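Local coordinates for circadian clock oscillator protein KaiA (Nostoc sp., PDB 1R5Q) that probably stimulates autophosphorylation of KaiC in the cyanobacterial circadian oscillator, until KaiB sequesters it, at residues S16-T28 / L78-A90. Sequence-based numbering, arbitrary orientation.
Sequences SDYRQILLSYFTT and LMDYRLTLIDILA
In the four-helix bundle of the KaiA C-terminal domain, the end of helix 8-24 and the turn after it meet the first turns of helix 82-100 through Tyr25 and Thr84. With CG anti to the backbone N, the Tyr25 ring swings across Thr84, whose CA sits 4.0 Å from the ring centroid in a CH-pi contact, and its OH reaches Asp87. Thr84 OG1 approaches the same ring nearer its rim, 3.2 Å from Tyr25 CG; no polar partner is found for this buried hydroxyl. At the ring's edge, Tyr25 OH donates to Asp87 OD1 (2.6 Å) on its anti side, 22° out of the carboxylate plane, the ring and carboxylate planes 78° apart. The axes of helical segments 16-24 and 82-90 approach to 10.3 Å, with their N-to-C directions 123° apart; the closest CA register is Leu22 with Thr84. There Leu22 CD2 touches both Thr84 CG2 and Tyr81 CD2, 3.6 Å from each. Phe26, on the type I turn Ser24-Thr27, brings its ring edge to Leu83 CD1 and Asp80 O, and lies obliquely against the Tyr81 ring, Phe26 CE2 3.8 Å from Tyr81 CE2. Deeper in the bundle, Ile88 CG1 touches the edge of the Tyr18 ring at CE1 (3.6 Å), while Tyr18 OH is hydrogen-bonded to His57 of helix 50-67.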
loop_
_atom_site.group_PDB
_atom_site.type_symbol
_atom_site.label_atom_id
_atom_site.label_comp_id
_atom_site.label_asym_id
_atom_site.label_seq_id
_atom_site.Cartn_x
_atom_site.Cartn_y
_atom_site.Cartn_z
ATOM N N SER A 16 -0.912 -4.161 -6.976
ATOM C CA SER A 16 -1.897 -5.224 -6.893
ATOM C C SER A 16 -2.094 -5.642 -5.437
ATOM O O SER A 16 -3.226 -5.809 -4.987
ATOM C CB SER A 16 -1.460 -6.437 -7.733
ATOM O OG SER A 16 -2.159 -7.602 -7.323
ATOM N N ASP A 17 -0.993 -5.803 -4.706
ATOM C CA ASP A 17 -1.056 -6.214 -3.302
ATOM C C ASP A 17 -1.777 -5.184 -2.423
ATOM O O ASP A 17 -2.562 -5.554 -1.533
ATOM C CB ASP A 17 0.360 -6.436 -2.760
ATOM C CG ASP A 17 1.082 -7.624 -3.429
ATOM O OD1 ASP A 17 2.309 -7.723 -3.265
ATOM O OD2 ASP A 17 0.432 -8.457 -4.101
ATOM N N TYR A 18 -1.494 -3.907 -2.681
ATOM C CA TYR A 18 -2.071 -2.801 -1.927
ATOM C C TYR A 18 -3.564 -2.724 -2.210
ATOM O O TYR A 18 -4.345 -2.398 -1.321
ATOM C CB TYR A 18 -1.409 -1.468 -2.312
ATOM C CG TYR A 18 -1.726 -0.323 -1.358
ATOM C CD1 TYR A 18 -1.143 -0.267 -0.092
ATOM C CD2 TYR A 18 -2.651 0.672 -1.701
ATOM C CE1 TYR A 18 -1.474 0.759 0.822
ATOM C CE2 TYR A 18 -2.992 1.689 -0.802
ATOM C CZ TYR A 18 -2.390 1.723 0.461
ATOM O OH TYR A 18 -2.692 2.726 1.343
ATOM N N ARG A 19 -3.954 -3.018 -3.451
ATOM C CA ARG A 19 -5.374 -2.998 -3.822
ATOM C C ARG A 19 -6.113 -3.990 -2.915
ATOM O O ARG A 19 -7.152 -3.670 -2.340
ATOM C CB ARG A 19 -5.566 -3.402 -5.294
ATOM C CG ARG A 19 -7.041 -3.549 -5.687
ATOM C CD ARG A 19 -7.228 -4.092 -7.100
ATOM N NE ARG A 19 -6.804 -3.138 -8.120
ATOM C CZ ARG A 19 -5.729 -3.307 -8.885
ATOM N NH1 ARG A 19 -4.978 -4.400 -8.738
ATOM N NH2 ARG A 19 -5.401 -2.387 -9.791
ATOM N N GLN A 20 -5.573 -5.197 -2.794
ATOM C CA GLN A 20 -6.182 -6.213 -1.942
ATOM C C GLN A 20 -6.222 -5.786 -0.457
ATOM O O GLN A 20 -7.142 -6.167 0.273
ATOM C CB GLN A 20 -5.448 -7.553 -2.106
ATOM C CG GLN A 20 -5.688 -8.254 -3.475
ATOM C CD GLN A 20 -7.176 -8.309 -3.883
ATOM O OE1 GLN A 20 -8.044 -8.697 -3.088
ATOM N NE2 GLN A 20 -7.470 -7.917 -5.131
ATOM N N ILE A 21 -5.244 -4.994 -0.004
ATOM C CA ILE A 21 -5.251 -4.523 1.391
ATOM C C ILE A 21 -6.397 -3.518 1.547
ATOM O O ILE A 21 -7.175 -3.575 2.510
ATOM C CB ILE A 21 -3.896 -3.830 1.781
ATOM C CG1 ILE A 21 -2.792 -4.886 1.894
ATOM C CG2 ILE A 21 -4.051 -3.046 3.127
ATOM C CD1 ILE A 21 -1.364 -4.317 1.882
ATOM N N LEU A 22 -6.516 -2.591 0.608
ATOM C CA LEU A 22 -7.598 -1.621 0.690
ATOM C C LEU A 22 -8.977 -2.327 0.702
ATOM O O LEU A 22 -9.808 -2.040 1.548
ATOM C CB LEU A 22 -7.545 -0.656 -0.496
ATOM C CG LEU A 22 -6.410 0.381 -0.544
ATOM C CD1 LEU A 22 -6.361 1.050 -1.915
ATOM C CD2 LEU A 22 -6.615 1.413 0.557
ATOM N N LEU A 23 -9.195 -3.246 -0.238
ATOM C CA LEU A 23 -10.471 -3.944 -0.347
ATOM C C LEU A 23 -10.803 -4.863 0.821
ATOM O O LEU A 23 -11.957 -5.274 0.986
ATOM C CB LEU A 23 -10.533 -4.723 -1.667
ATOM C CG LEU A 23 -10.446 -3.812 -2.907
ATOM C CD1 LEU A 23 -10.567 -4.624 -4.203
ATOM C CD2 LEU A 23 -11.547 -2.758 -2.819
ATOM N N SER A 24 -9.816 -5.210 1.638
ATOM C CA SER A 24 -10.135 -6.052 2.778
ATOM C C SER A 24 -9.891 -5.301 4.081
ATOM O O SER A 24 -10.101 -5.852 5.161
ATOM C CB SER A 24 -9.285 -7.313 2.758
ATOM O OG SER A 24 -7.989 -7.020 3.214
ATOM N N TYR A 25 -9.482 -4.036 3.984
ATOM C CA TYR A 25 -9.150 -3.265 5.177
ATOM C C TYR A 25 -10.248 -3.085 6.219
ATOM O O TYR A 25 -9.982 -3.064 7.428
ATOM C CB TYR A 25 -8.637 -1.875 4.811
ATOM C CG TYR A 25 -7.939 -1.221 5.989
ATOM C CD1 TYR A 25 -6.636 -1.598 6.347
ATOM C CD2 TYR A 25 -8.588 -0.261 6.778
ATOM C CE1 TYR A 25 -6.004 -1.047 7.451
ATOM C CE2 TYR A 25 -7.947 0.303 7.894
ATOM C CZ TYR A 25 -6.662 -0.104 8.218
ATOM O OH TYR A 25 -6.051 0.392 9.338
ATOM N N PHE A 26 -11.476 -2.910 5.755
ATOM C CA PHE A 26 -12.568 -2.717 6.686
ATOM C C PHE A 26 -13.377 -3.992 6.917
ATOM O O PHE A 26 -14.535 -3.937 7.332
ATOM C CB PHE A 26 -13.430 -1.549 6.210
ATOM C CG PHE A 26 -12.723 -0.214 6.301
ATOM C CD1 PHE A 26 -12.361 0.305 7.543
ATOM C CD2 PHE A 26 -12.432 0.527 5.149
ATOM C CE1 PHE A 26 -11.726 1.551 7.641
ATOM C CE2 PHE A 26 -11.796 1.774 5.233
ATOM C CZ PHE A 26 -11.444 2.291 6.484
ATOM N N THR A 27 -12.738 -5.133 6.653
ATOM C CA THR A 27 -13.319 -6.460 6.866
ATOM C C THR A 27 -12.521 -7.073 8.026
ATOM O O THR A 27 -11.791 -6.378 8.730
ATOM C CB THR A 27 -13.135 -7.398 5.640
ATOM O OG1 THR A 27 -13.671 -6.780 4.464
ATOM C CG2 THR A 27 -13.875 -8.727 5.859
ATOM N N THR A 28 -12.655 -8.376 8.221
ATOM C CA THR A 28 -11.921 -9.068 9.271
ATOM C C THR A 28 -11.079 -10.140 8.574
ATOM O O THR A 28 -11.624 -10.993 7.871
ATOM C CB THR A 28 -12.896 -9.694 10.284
ATOM O OG1 THR A 28 -13.853 -10.505 9.586
ATOM C CG2 THR A 28 -13.633 -8.593 11.060
ATOM N N LEU A 78 -13.583 8.749 -1.126
ATOM C CA LEU A 78 -13.005 7.557 -0.452
ATOM C C LEU A 78 -11.986 7.957 0.631
ATOM O O LEU A 78 -10.972 7.277 0.821
ATOM C CB LEU A 78 -12.330 6.674 -1.500
ATOM C CG LEU A 78 -13.214 6.201 -2.655
ATOM C CD1 LEU A 78 -12.360 5.399 -3.649
ATOM C CD2 LEU A 78 -14.334 5.356 -2.113
ATOM N N MET A 79 -12.275 9.049 1.342
ATOM C CA MET A 79 -11.380 9.556 2.375
ATOM C C MET A 79 -11.162 8.615 3.551
ATOM O O MET A 79 -10.156 8.733 4.265
ATOM C CB MET A 79 -11.863 10.922 2.865
ATOM C CG MET A 79 -11.912 11.958 1.753
ATOM S SD MET A 79 -12.206 13.657 2.290
ATOM C CE MET A 79 -13.968 13.614 2.633
ATOM N N ASP A 80 -12.076 7.668 3.757
ATOM C CA ASP A 80 -11.902 6.722 4.857
ATOM C C ASP A 80 -10.672 5.841 4.616
ATOM O O ASP A 80 -10.084 5.331 5.555
ATOM C CB ASP A 80 -13.146 5.833 5.051
ATOM C CG ASP A 80 -14.318 6.585 5.673
ATOM O OD1 ASP A 80 -14.078 7.521 6.475
ATOM O OD2 ASP A 80 -15.483 6.222 5.363
ATOM N N TYR A 81 -10.288 5.650 3.357
ATOM C CA TYR A 81 -9.107 4.841 3.074
ATOM C C TYR A 81 -7.814 5.543 3.543
ATOM O O TYR A 81 -6.738 4.957 3.474
ATOM C CB TYR A 81 -9.043 4.469 1.578
ATOM C CG TYR A 81 -9.970 3.315 1.218
ATOM C CD1 TYR A 81 -10.947 3.447 0.211
ATOM C CD2 TYR A 81 -9.899 2.108 1.914
ATOM C CE1 TYR A 81 -11.832 2.388 -0.083
ATOM C CE2 TYR A 81 -10.775 1.047 1.634
ATOM C CZ TYR A 81 -11.735 1.191 0.637
ATOM O OH TYR A 81 -12.567 0.120 0.357
ATOM N N ARG A 82 -7.912 6.784 4.025
ATOM C CA ARG A 82 -6.726 7.460 4.552
ATOM C C ARG A 82 -6.275 6.734 5.825
ATOM O O ARG A 82 -5.109 6.827 6.234
ATOM C CB ARG A 82 -7.021 8.921 4.859
ATOM C CG ARG A 82 -7.256 9.739 3.603
ATOM C CD ARG A 82 -7.559 11.171 3.941
ATOM N NE ARG A 82 -7.930 11.948 2.761
ATOM C CZ ARG A 82 -8.471 13.161 2.818
ATOM N NH1 ARG A 82 -8.705 13.730 3.995
ATOM N NH2 ARG A 82 -8.764 13.810 1.698
ATOM N N LEU A 83 -7.202 5.998 6.442
ATOM C CA LEU A 83 -6.888 5.226 7.645
ATOM C C LEU A 83 -5.902 4.118 7.260
ATOM O O LEU A 83 -4.944 3.812 7.986
ATOM C CB LEU A 83 -8.163 4.591 8.223
ATOM C CG LEU A 83 -9.146 5.594 8.847
ATOM C CD1 LEU A 83 -10.460 4.901 9.235
ATOM C CD2 LEU A 83 -8.499 6.216 10.072
ATOM N N THR A 84 -6.181 3.503 6.120
ATOM C CA THR A 84 -5.344 2.454 5.576
ATOM C C THR A 84 -3.932 2.997 5.321
ATOM O O THR A 84 -2.937 2.361 5.672
ATOM C CB THR A 84 -5.886 1.951 4.227
ATOM O OG1 THR A 84 -7.243 1.489 4.392
ATOM C CG2 THR A 84 -4.990 0.814 3.711
ATOM N N LEU A 85 -3.849 4.167 4.705
ATOM C CA LEU A 85 -2.546 4.750 4.396
ATOM C C LEU A 85 -1.777 5.074 5.679
ATOM O O LEU A 85 -0.568 4.853 5.773
ATOM C CB LEU A 85 -2.722 6.005 3.542
ATOM C CG LEU A 85 -1.430 6.708 3.086
ATOM C CD1 LEU A 85 -0.494 5.719 2.354
ATOM C CD2 LEU A 85 -1.801 7.884 2.180
ATOM N N ILE A 86 -2.479 5.601 6.670
ATOM C CA ILE A 86 -1.838 5.889 7.941
ATOM C C ILE A 86 -1.250 4.612 8.533
ATOM O O ILE A 86 -0.099 4.595 8.989
ATOM C CB ILE A 86 -2.843 6.491 8.962
ATOM C CG1 ILE A 86 -3.159 7.948 8.568
ATOM C CG2 ILE A 86 -2.243 6.424 10.391
ATOM C CD1 ILE A 86 -4.421 8.509 9.230
ATOM N N ASP A 87 -2.047 3.551 8.510
ATOM C CA ASP A 87 -1.673 2.252 9.064
ATOM C C ASP A 87 -0.429 1.688 8.359
ATOM O O ASP A 87 0.473 1.141 8.995
ATOM C CB ASP A 87 -2.866 1.307 8.909
ATOM C CG ASP A 87 -2.768 0.048 9.773
ATOM O OD1 ASP A 87 -3.769 -0.692 9.819
ATOM O OD2 ASP A 87 -1.716 -0.215 10.392
ATOM N N ILE A 88 -0.388 1.847 7.041
ATOM C CA ILE A 88 0.719 1.360 6.220
ATOM C C ILE A 88 1.990 2.148 6.521
ATOM O O ILE A 88 3.059 1.567 6.756
ATOM C CB ILE A 88 0.356 1.506 4.708
ATOM C CG1 ILE A 88 -0.659 0.423 4.315
ATOM C CG2 ILE A 88 1.625 1.480 3.836
ATOM C CD1 ILE A 88 -0.091 -0.967 4.356
ATOM N N LEU A 89 1.872 3.473 6.528
ATOM C CA LEU A 89 3.029 4.316 6.808
ATOM C C LEU A 89 3.568 4.135 8.226
ATOM O O LEU A 89 4.775 4.201 8.432
ATOM C CB LEU A 89 2.709 5.788 6.542
ATOM C CG LEU A 89 2.416 6.144 5.074
ATOM C CD1 LEU A 89 2.087 7.630 4.938
ATOM C CD2 LEU A 89 3.628 5.783 4.211
ATOM N N ALA A 90 2.683 3.923 9.192
ATOM C CA ALA A 90 3.089 3.706 10.580
ATOM C C ALA A 90 3.889 2.395 10.661
ATOM O O ALA A 90 4.900 2.316 11.368
ATOM C CB ALA A 90 1.856 3.610 11.493
#